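Nidogen-1 (Mus musculus, PDB 1GL4) is a sulfated basement-membrane glycoprotein that associates tightly with laminin and binds collagen IV and perlecan, its G2 fragment with an EGF-like module being the part described here. Local coordinates at residues G113-K124 with L271-R279; E190-V198 with R228-C236. One frame throughout, in Å; residues are numbered along the deposited sequence.

Interaction 1: residues G113-K124 with L271-R279; sequences GWMFAVEQDGFK and LSNSIGPVR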
loop_
_atom_site.group_PDB
_atom_site.type_symbol
_atom_site.label_atom_id
_atom_site.label_comp_id
_atom_site.label_asym_id
_atom_site.label_seq_id
_atom_site.Cartn_x
_atom_site.Cartn_y
_atom_site.Cartn_z
ATOM N N GLY A 113 -1.836 -1.949 2.171
ATOM C CA GLY A 113 -2.377 -3.079 1.433
ATOM C C GLY A 113 -3.301 -3.864 2.352
ATOM O O GLY A 113 -4.325 -4.399 1.924
ATOM N N TRP A 114 -2.932 -3.935 3.628
ATOM C CA TRP A 114 -3.737 -4.631 4.630
ATOM C C TRP A 114 -5.066 -3.889 4.792
ATOM O O TRP A 114 -6.129 -4.503 4.874
ATOM C CB TRP A 114 -2.987 -4.669 5.972
ATOM C CG TRP A 114 -3.818 -5.165 7.129
ATOM C CD1 TRP A 114 -4.166 -6.458 7.396
ATOM C CD2 TRP A 114 -4.434 -4.364 8.146
ATOM N NE1 TRP A 114 -4.965 -6.516 8.517
ATOM C CE2 TRP A 114 -5.146 -5.244 8.997
ATOM C CE3 TRP A 114 -4.458 -2.989 8.421
ATOM C CZ2 TRP A 114 -5.873 -4.794 10.104
ATOM C CZ3 TRP A 114 -5.184 -2.538 9.528
ATOM C CH2 TRP A 114 -5.880 -3.438 10.354
ATOM N N MET A 115 -4.996 -2.562 4.818
ATOM C CA MET A 115 -6.188 -1.734 4.967
ATOM C C MET A 115 -7.219 -1.939 3.856
ATOM O O MET A 115 -8.425 -1.952 4.120
ATOM C CB MET A 115 -5.815 -0.247 4.985
ATOM C CG MET A 115 -5.110 0.257 6.232
ATOM S SD MET A 115 -4.715 2.027 6.094
ATOM C CE MET A 115 -6.342 2.726 6.015
ATOM N N PHE A 116 -6.746 -2.089 2.619
ATOM C CA PHE A 116 -7.650 -2.237 1.481
ATOM C C PHE A 116 -7.609 -3.557 0.708
ATOM O O PHE A 116 -7.953 -3.595 -0.474
ATOM C CB PHE A 116 -7.434 -1.065 0.511
ATOM C CG PHE A 116 -7.707 0.283 1.125
ATOM C CD1 PHE A 116 -6.665 1.150 1.441
ATOM C CD2 PHE A 116 -9.009 0.673 1.412
ATOM C CE1 PHE A 116 -6.918 2.386 2.039
ATOM C CE2 PHE A 116 -9.273 1.904 2.009
ATOM C CZ PHE A 116 -8.223 2.763 2.325
ATOM N N ALA A 117 -7.217 -4.638 1.375
ATOM C CA ALA A 117 -7.144 -5.949 0.725
ATOM C C ALA A 117 -8.510 -6.381 0.186
ATOM O O ALA A 117 -9.543 -5.956 0.696
ATOM C CB ALA A 117 -6.640 -6.996 1.717
ATOM N N VAL A 118 -8.513 -7.225 -0.843
ATOM C CA VAL A 118 -9.774 -7.710 -1.406
ATOM C C VAL A 118 -10.429 -8.594 -0.350
ATOM O O VAL A 118 -9.818 -9.552 0.126
ATOM C CB VAL A 118 -9.546 -8.540 -2.686
ATOM C CG1 VAL A 118 -10.880 -9.110 -3.188
ATOM C CG2 VAL A 118 -8.908 -7.667 -3.761
ATOM N N GLU A 119 -11.665 -8.266 0.018
ATOM C CA GLU A 119 -12.390 -9.015 1.036
ATOM C C GLU A 119 -13.027 -10.288 0.471
ATOM O O GLU A 119 -13.758 -10.250 -0.519
ATOM C CB GLU A 119 -13.450 -8.102 1.683
ATOM C CG GLU A 119 -12.841 -6.844 2.334
ATOM C CD GLU A 119 -13.862 -5.931 3.010
ATOM O OE1 GLU A 119 -14.869 -5.561 2.368
ATOM O OE2 GLU A 119 -13.652 -5.564 4.184
ATOM N N GLN A 120 -12.736 -11.420 1.104
ATOM C CA GLN A 120 -13.262 -12.711 0.661
ATOM C C GLN A 120 -14.175 -13.362 1.692
ATOM O O GLN A 120 -13.892 -13.338 2.892
ATOM C CB GLN A 120 -12.104 -13.658 0.346
ATOM C CG GLN A 120 -11.210 -13.179 -0.784
ATOM C CD GLN A 120 -10.020 -14.087 -1.009
ATOM O OE1 GLN A 120 -9.320 -13.971 -2.017
ATOM N NE2 GLN A 120 -9.777 -14.993 -0.067
ATOM N N ASP A 121 -15.271 -13.947 1.216
ATOM C CA ASP A 121 -16.237 -14.615 2.087
ATOM C C ASP A 121 -16.735 -13.680 3.182
ATOM O O ASP A 121 -17.229 -12.591 2.901
ATOM C CB ASP A 121 -15.607 -15.865 2.718
ATOM C CG ASP A 121 -15.285 -16.940 1.692
ATOM O OD1 ASP A 121 -16.220 -17.413 1.009
ATOM O OD2 ASP A 121 -14.098 -17.314 1.569
ATOM N N GLY A 122 -16.611 -14.110 4.433
ATOM C CA GLY A 122 -17.053 -13.275 5.536
ATOM C C GLY A 122 -15.892 -12.655 6.294
ATOM O O GLY A 122 -15.811 -12.779 7.521
ATOM N N PHE A 123 -14.988 -11.992 5.574
ATOM C CA PHE A 123 -13.831 -11.361 6.205
ATOM C C PHE A 123 -13.695 -9.891 5.819
ATOM O O PHE A 123 -13.991 -9.510 4.687
ATOM C CB PHE A 123 -12.560 -12.138 5.851
ATOM C CG PHE A 123 -12.579 -13.556 6.348
ATOM C CD1 PHE A 123 -13.371 -14.514 5.726
ATOM C CD2 PHE A 123 -11.876 -13.913 7.495
ATOM C CE1 PHE A 123 -13.475 -15.807 6.242
ATOM C CE2 PHE A 123 -11.970 -15.203 8.020
ATOM C CZ PHE A 123 -12.774 -16.150 7.391
ATOM N N LYS A 124 -13.241 -9.071 6.766
ATOM C CA LYS A 124 -13.097 -7.632 6.543
ATOM C C LYS A 124 -11.639 -7.174 6.461
ATOM O O LYS A 124 -10.781 -7.707 7.170
ATOM C CB LYS A 124 -13.789 -6.870 7.680
ATOM C CG LYS A 124 -15.234 -7.272 7.903
ATOM C CD LYS A 124 -15.896 -6.390 8.936
ATOM C CE LYS A 124 -17.410 -6.568 8.902
ATOM N NZ LYS A 124 -18.089 -5.527 9.713
ATOM N N LEU A 271 2.323 -3.789 -3.879
ATOM C CA LEU A 271 1.919 -5.155 -3.570
ATOM C C LEU A 271 0.412 -5.417 -3.679
ATOM O O LEU A 271 -0.413 -4.502 -3.550
ATOM C CB LEU A 271 2.433 -5.581 -2.184
ATOM C CG LEU A 271 2.501 -4.676 -0.952
ATOM C CD1 LEU A 271 3.012 -5.502 0.238
ATOM C CD2 LEU A 271 3.438 -3.513 -1.188
ATOM N N SER A 272 0.070 -6.677 -3.931
ATOM C CA SER A 272 -1.322 -7.103 -4.072
ATOM C C SER A 272 -1.767 -7.869 -2.828
ATOM O O SER A 272 -1.022 -8.700 -2.307
ATOM C CB SER A 272 -1.465 -7.959 -5.327
ATOM O OG SER A 272 -1.178 -7.174 -6.476
ATOM N N ASN A 273 -2.991 -7.604 -2.376
ATOM C CA ASN A 273 -3.503 -8.206 -1.144
ATOM C C ASN A 273 -4.934 -8.747 -1.168
ATOM O O ASN A 273 -5.825 -8.146 -1.774
ATOM C CB ASN A 273 -3.431 -7.160 -0.023
ATOM C CG ASN A 273 -2.057 -6.558 0.124
ATOM O OD1 ASN A 273 -1.303 -6.931 1.017
ATOM N ND2 ASN A 273 -1.716 -5.623 -0.766
ATOM N N SER A 274 -5.130 -9.873 -0.478
ATOM C CA SER A 274 -6.435 -10.523 -0.313
ATOM C C SER A 274 -6.547 -10.927 1.157
ATOM O O SER A 274 -5.570 -11.392 1.746
ATOM C CB SER A 274 -6.552 -11.779 -1.182
ATOM O OG SER A 274 -6.815 -11.443 -2.534
ATOM N N ILE A 275 -7.722 -10.750 1.754
ATOM C CA ILE A 275 -7.912 -11.114 3.159
ATOM C C ILE A 275 -9.038 -12.150 3.278
ATOM O O ILE A 275 -10.113 -11.987 2.692
ATOM C CB ILE A 275 -8.235 -9.856 4.027
ATOM C CG1 ILE A 275 -8.164 -10.204 5.514
ATOM C CG2 ILE A 275 -9.611 -9.314 3.698
ATOM C CD1 ILE A 275 -6.763 -10.387 6.038
ATOM N N GLY A 276 -8.781 -13.221 4.024
ATOM C CA GLY A 276 -9.779 -14.264 4.183
ATOM C C GLY A 276 -9.457 -15.289 5.257
ATOM O O GLY A 276 -8.639 -15.033 6.142
ATOM N N PRO A 277 -10.086 -16.474 5.203
ATOM C CA PRO A 277 -9.864 -17.542 6.183
ATOM C C PRO A 277 -8.481 -18.198 6.112
ATOM O O PRO A 277 -7.815 -18.159 5.080
ATOM C CB PRO A 277 -10.987 -18.526 5.865
ATOM C CG PRO A 277 -11.104 -18.403 4.378
ATOM C CD PRO A 277 -11.059 -16.900 4.177
ATOM N N VAL A 278 -8.060 -18.798 7.223
ATOM C CA VAL A 278 -6.775 -19.484 7.290
ATOM C C VAL A 278 -6.854 -20.763 6.458
ATOM O O VAL A 278 -7.711 -21.611 6.698
ATOM C CB VAL A 278 -6.419 -19.868 8.747
ATOM C CG1 VAL A 278 -5.092 -20.611 8.785
ATOM C CG2 VAL A 278 -6.356 -18.620 9.615
ATOM N N ARG A 279 -5.966 -20.893 5.478
ATOM C CA ARG A 279 -5.935 -22.075 4.620
ATOM C C ARG A 279 -4.587 -22.775 4.743
ATOM O O ARG A 279 -4.552 -23.901 5.286
ATOM C CB ARG A 279 -6.167 -21.682 3.158
ATOM C CG ARG A 279 -7.492 -20.977 2.890
ATOM C CD ARG A 279 -7.634 -20.614 1.414
ATOM N NE ARG A 279 -8.837 -19.826 1.136
ATOM C CZ ARG A 279 -10.083 -20.277 1.262
ATOM N NH1 ARG A 279 -10.309 -21.521 1.666
ATOM N NH2 ARG A 279 -11.108 -19.481 0.980
ATOM O OXT ARG A 279 -3.581 -22.184 4.301
#
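CG of F123 is set anti to its own carbonyl carbon (chi1 -62°), which lays the ring against G276 and P277; CG1 of I275 lies opposite its backbone N (chi1 -169°), which leaves CG2 between the backbone N and the carbonyl carbon, against V118 O and E119 CA. The F123 ring takes the G276-P277 peptide on one face: G276 C lies 3.5 Å above the ring plane and P277 N sits at a similar height, both over the centre. Two CH-pi contacts accompany this, from G276 CA and from P277 CD, the latter 3.8 Å from the ring centroid. The rim is close as well, with F123 CZ 3.3 Å from P277 CB, and the proline crosses the phenylalanine at about a right angle. Replacing F123 by an alanine would probably leave the G276-P277 peptide and the proline ring without their aromatic cover and open a gap above them.

Strand 118-119 runs parallel to strand 266-276, a short pairing in the nidogen G2 beta-barrel formed just after helix 107-115; it takes up the side of strand 266-276 that strand 86-92 pairs with farther back, at L271 and N273. V118 N donates to N273 O at 3.0 Å, nearly straight at 173°, and I275 N returns a bond to V118 O. Q120 N then meets I275 O at 3.1 Å.

Before the strand, A117 CB fits between N273 CB, 3.7 Å away, and I275 CB. The N273 amide lies along the last helical turn, its ND2 3.4 Å from G113 CA, and ND2 also makes a weak hydrogen bond to G85 O. D121 OD2 reaches R279 NH2 near the guanidinium plane, a long salt bridge at 3.7 Å.

Interaction 2: residues E190-V198 with R228-C236; sequences ELYHYSSSV and RQTITFQEC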
loop_
_atom_site.group_PDB
_atom_site.type_symbol
_atom_site.label_atom_id
_atom_site.label_comp_id
_atom_site.label_asym_id
_atom_site.label_seq_id
_atom_site.Cartn_x
_atom_site.Cartn_y
_atom_site.Cartn_z
ATOM N N GLU A 190 0.391 -13.923 5.892
ATOM C CA GLU A 190 0.577 -13.436 7.263
ATOM C C GLU A 190 -0.704 -13.649 8.045
ATOM O O GLU A 190 -1.794 -13.478 7.502
ATOM C CB GLU A 190 0.857 -11.932 7.298
ATOM C CG GLU A 190 2.220 -11.472 6.880
ATOM C CD GLU A 190 2.393 -9.989 7.170
ATOM O OE1 GLU A 190 1.558 -9.198 6.681
ATOM O OE2 GLU A 190 3.349 -9.616 7.887
ATOM N N LEU A 191 -0.577 -13.996 9.322
ATOM C CA LEU A 191 -1.752 -14.195 10.161
ATOM C C LEU A 191 -1.949 -13.004 11.097
ATOM O O LEU A 191 -1.024 -12.585 11.796
ATOM C CB LEU A 191 -1.621 -15.485 10.975
ATOM C CG LEU A 191 -1.542 -16.771 10.139
ATOM C CD1 LEU A 191 -1.452 -17.984 11.061
ATOM C CD2 LEU A 191 -2.767 -16.877 9.241
ATOM N N TYR A 192 -3.162 -12.461 11.091
ATOM C CA TYR A 192 -3.509 -11.322 11.928
ATOM C C TYR A 192 -4.506 -11.783 12.989
ATOM O O TYR A 192 -5.632 -12.167 12.666
ATOM C CB TYR A 192 -4.113 -10.196 11.071
ATOM C CG TYR A 192 -3.088 -9.466 10.215
ATOM C CD1 TYR A 192 -2.483 -10.091 9.123
ATOM C CD2 TYR A 192 -2.686 -8.170 10.536
ATOM C CE1 TYR A 192 -1.483 -9.438 8.366
ATOM C CE2 TYR A 192 -1.690 -7.510 9.795
ATOM C CZ TYR A 192 -1.093 -8.150 8.714
ATOM O OH TYR A 192 -0.100 -7.505 7.998
ATOM N N HIS A 193 -4.076 -11.740 14.250
ATOM C CA HIS A 193 -4.891 -12.163 15.390
ATOM C C HIS A 193 -5.641 -10.997 16.040
ATOM O O HIS A 193 -5.042 -9.975 16.379
ATOM C CB HIS A 193 -3.995 -12.843 16.433
ATOM C CG HIS A 193 -3.187 -13.977 15.882
ATOM N ND1 HIS A 193 -3.735 -15.207 15.584
ATOM C CD2 HIS A 193 -1.885 -14.047 15.514
ATOM C CE1 HIS A 193 -2.808 -15.983 15.051
ATOM N NE2 HIS A 193 -1.676 -15.303 14.997
ATOM N N TYR A 194 -6.950 -11.167 16.219
ATOM C CA TYR A 194 -7.800 -10.135 16.819
ATOM C C TYR A 194 -8.274 -10.498 18.225
ATOM O O TYR A 194 -8.624 -11.650 18.494
ATOM C CB TYR A 194 -9.036 -9.883 15.945
ATOM C CG TYR A 194 -10.105 -9.059 16.639
ATOM C CD1 TYR A 194 -9.990 -7.671 16.742
ATOM C CD2 TYR A 194 -11.194 -9.678 17.265
ATOM C CE1 TYR A 194 -10.923 -6.921 17.452
ATOM C CE2 TYR A 194 -12.135 -8.933 17.984
ATOM C CZ TYR A 194 -11.991 -7.557 18.074
ATOM O OH TYR A 194 -12.893 -6.815 18.807
ATOM N N SER A 195 -8.302 -9.497 19.106
ATOM C CA SER A 195 -8.753 -9.669 20.484
ATOM C C SER A 195 -8.997 -8.319 21.167
ATOM O O SER A 195 -8.072 -7.530 21.365
ATOM C CB SER A 195 -7.724 -10.470 21.292
ATOM O OG SER A 195 -8.098 -10.532 22.659
ATOM N N SER A 196 -10.255 -8.065 21.520
ATOM C CA SER A 196 -10.656 -6.833 22.190
ATOM C C SER A 196 -10.012 -5.545 21.677
ATOM O O SER A 196 -9.318 -4.840 22.415
ATOM C CB SER A 196 -10.426 -6.966 23.699
ATOM O OG SER A 196 -11.371 -7.863 24.268
ATOM N N SER A 197 -10.265 -5.244 20.407
ATOM C CA SER A 197 -9.760 -4.040 19.752
ATOM C C SER A 197 -8.246 -3.973 19.579
ATOM O O SER A 197 -7.676 -2.884 19.473
ATOM C CB SER A 197 -10.260 -2.798 20.491
ATOM O OG SER A 197 -11.677 -2.809 20.550
ATOM N N VAL A 198 -7.597 -5.134 19.541
ATOM C CA VAL A 198 -6.156 -5.184 19.333
ATOM C C VAL A 198 -5.833 -6.274 18.311
ATOM O O VAL A 198 -6.295 -7.411 18.434
ATOM C CB VAL A 198 -5.386 -5.471 20.652
ATOM C CG1 VAL A 198 -3.881 -5.396 20.398
ATOM C CG2 VAL A 198 -5.789 -4.470 21.717
ATOM N N ARG A 228 7.203 -7.776 13.554
ATOM C CA ARG A 228 6.310 -7.884 14.706
ATOM C C ARG A 228 5.488 -6.595 14.776
ATOM O O ARG A 228 6.056 -5.509 14.745
ATOM C CB ARG A 228 7.136 -8.046 15.989
ATOM C CG ARG A 228 8.114 -9.225 15.974
ATOM C CD ARG A 228 8.885 -9.349 17.298
ATOM N NE ARG A 228 9.785 -8.220 17.535
ATOM C CZ ARG A 228 10.961 -8.055 16.934
ATOM N NH1 ARG A 228 11.402 -8.948 16.052
ATOM N NH2 ARG A 228 11.700 -6.989 17.208
ATOM N N GLN A 229 4.163 -6.699 14.864
ATOM C CA GLN A 229 3.352 -5.484 14.918
ATOM C C GLN A 229 2.081 -5.554 15.773
ATOM O O GLN A 229 1.464 -6.612 15.939
ATOM C CB GLN A 229 3.006 -5.029 13.488
ATOM C CG GLN A 229 2.103 -5.979 12.703
ATOM C CD GLN A 229 2.088 -5.689 11.199
ATOM O OE1 GLN A 229 1.988 -4.536 10.769
ATOM N NE2 GLN A 229 2.176 -6.747 10.394
ATOM N N THR A 230 1.708 -4.404 16.325
ATOM C CA THR A 230 0.517 -4.290 17.156
ATOM C C THR A 230 -0.312 -3.131 16.615
ATOM O O THR A 230 0.162 -1.998 16.521
ATOM C CB THR A 230 0.893 -4.035 18.620
ATOM O OG1 THR A 230 1.605 -5.174 19.123
ATOM C CG2 THR A 230 -0.357 -3.804 19.470
ATOM N N ILE A 231 -1.548 -3.438 16.253
ATOM C CA ILE A 231 -2.469 -2.466 15.682
ATOM C C ILE A 231 -3.619 -2.193 16.660
ATOM O O ILE A 231 -4.382 -3.096 16.989
ATOM C CB ILE A 231 -3.005 -3.009 14.334
ATOM C CG1 ILE A 231 -1.831 -3.131 13.349
ATOM C CG2 ILE A 231 -4.104 -2.102 13.777
ATOM C CD1 ILE A 231 -2.153 -3.878 12.067
ATOM N N THR A 232 -3.731 -0.946 17.118
ATOM C CA THR A 232 -4.772 -0.561 18.077
ATOM C C THR A 232 -5.783 0.432 17.505
ATOM O O THR A 232 -5.436 1.315 16.724
ATOM C CB THR A 232 -4.150 0.039 19.353
ATOM O OG1 THR A 232 -3.269 1.114 18.999
ATOM C CG2 THR A 232 -3.363 -1.027 20.107
ATOM N N PHE A 233 -7.037 0.292 17.917
ATOM C CA PHE A 233 -8.106 1.146 17.409
ATOM C C PHE A 233 -9.331 1.101 18.326
ATOM O O PHE A 233 -9.347 0.366 19.314
ATOM C CB PHE A 233 -8.490 0.670 16.003
ATOM C CG PHE A 233 -8.777 -0.808 15.922
ATOM C CD1 PHE A 233 -10.076 -1.292 16.066
ATOM C CD2 PHE A 233 -7.743 -1.719 15.722
ATOM C CE1 PHE A 233 -10.340 -2.662 16.013
ATOM C CE2 PHE A 233 -7.995 -3.096 15.668
ATOM C CZ PHE A 233 -9.292 -3.569 15.813
ATOM N N GLN A 234 -10.352 1.887 17.992
ATOM C CA GLN A 234 -11.583 1.932 18.777
ATOM C C GLN A 234 -12.766 1.333 18.019
ATOM O O GLN A 234 -12.891 1.518 16.814
ATOM C CB GLN A 234 -11.924 3.380 19.150
ATOM C CG GLN A 234 -10.902 4.055 20.048
ATOM C CD GLN A 234 -10.881 3.469 21.446
ATOM O OE1 GLN A 234 -11.900 3.459 22.145
ATOM N NE2 GLN A 234 -9.720 2.980 21.867
ATOM N N GLU A 235 -13.622 0.611 18.736
ATOM C CA GLU A 235 -14.819 0.005 18.151
ATOM C C GLU A 235 -16.010 0.473 18.986
ATOM O O GLU A 235 -15.893 0.634 20.202
ATOM C CB GLU A 235 -14.733 -1.523 18.188
ATOM C CG GLU A 235 -13.512 -2.106 17.482
ATOM C CD GLU A 235 -13.486 -3.624 17.524
ATOM O OE1 GLU A 235 -14.056 -4.267 16.613
ATOM O OE2 GLU A 235 -12.905 -4.179 18.480
ATOM N N CYS A 236 -17.152 0.699 18.347
ATOM C CA CYS A 236 -18.320 1.161 19.086
ATOM C C CYS A 236 -18.693 0.141 20.158
ATOM O O CYS A 236 -18.931 -1.032 19.862
ATOM C CB CYS A 236 -19.496 1.407 18.140
ATOM S SG CYS A 236 -20.792 2.448 18.889
HETATM O O HOH W 1 3.765 -9.387 10.732
HETATM O O HOH W 2 0.656 -4.695 7.678
HETATM O O HOH W 3 -12.568 -0.381 21.326
#
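S197 and E235 meet through S197 OG and E235 OE2, 2.8 Å apart, with the serine donating to the anti lone pair of that oxygen. Y194 OH takes the syn lone pair of E235 OE2 at 2.7 Å. The tyrosine and glutamate approach from opposite directions; the carboxylate and ring planes are 88° apart, and OE2 lies in the ring plane, at its edge. E235 reaches it with an extended chain beyond CG. A water accepts from E235 N and donates to S197 OG.

V198, the first residue of strand 198-210, forms a non-hydrogen-bonded antiparallel pair with T232, and its CG1 lies 4.0 Å from T230 CG2. The pairing starts the antiparallel contact of strand 198-210 with strand 221-232 in the G2 barrel; strand 198-210 also forms a hairpin with strand 182-195. F233 lays one face over S197 O and brings CZ to 4.1 Å from Y194 CE1, at the edge of the tyrosine ring.

The axes of strand segments 190-195 and 228-232 come no closer than 9.3 Å, because strand 198-210 runs between them. One water bridges E190 OE2 and Q229 NE2, whose amide also donates to S201 OG, while Y192 OH donates to E190 OE1 at 2.7 Å. E190 OE2 also forms a salt bridge with R205.

At E235, OE2 accepts two hydroxyl donors and OE1 forms a salt bridge with R242; this would probably favour the ionised carboxylate and fix its rotation, tying the turn at S197 to the chain leading to C236, which is disulfide-bonded to C29.

Overall arrangement
Interactions 1 and 2 lie with centres about 15 Å apart in the same G2 barrel, and along the chain interaction 2 is nested inside the loop closed by interaction 1. They touch directly through W114, which belongs to the first: its NE1 is 3.5 Å from Y192 CD2, in a ring stack. W114 CH2 also approaches I231 CG2 at 4.1 Å, so one indole meets both segments of interaction 2. A second junction is V278 CG2 against L191 CD2, 4.0 Å apart. G113 lies about 11 Å from the side chain of Y79, a residue involved in perlecan binding, whereas interaction 2 lies away from the perlecan-binding residues and the zinc site.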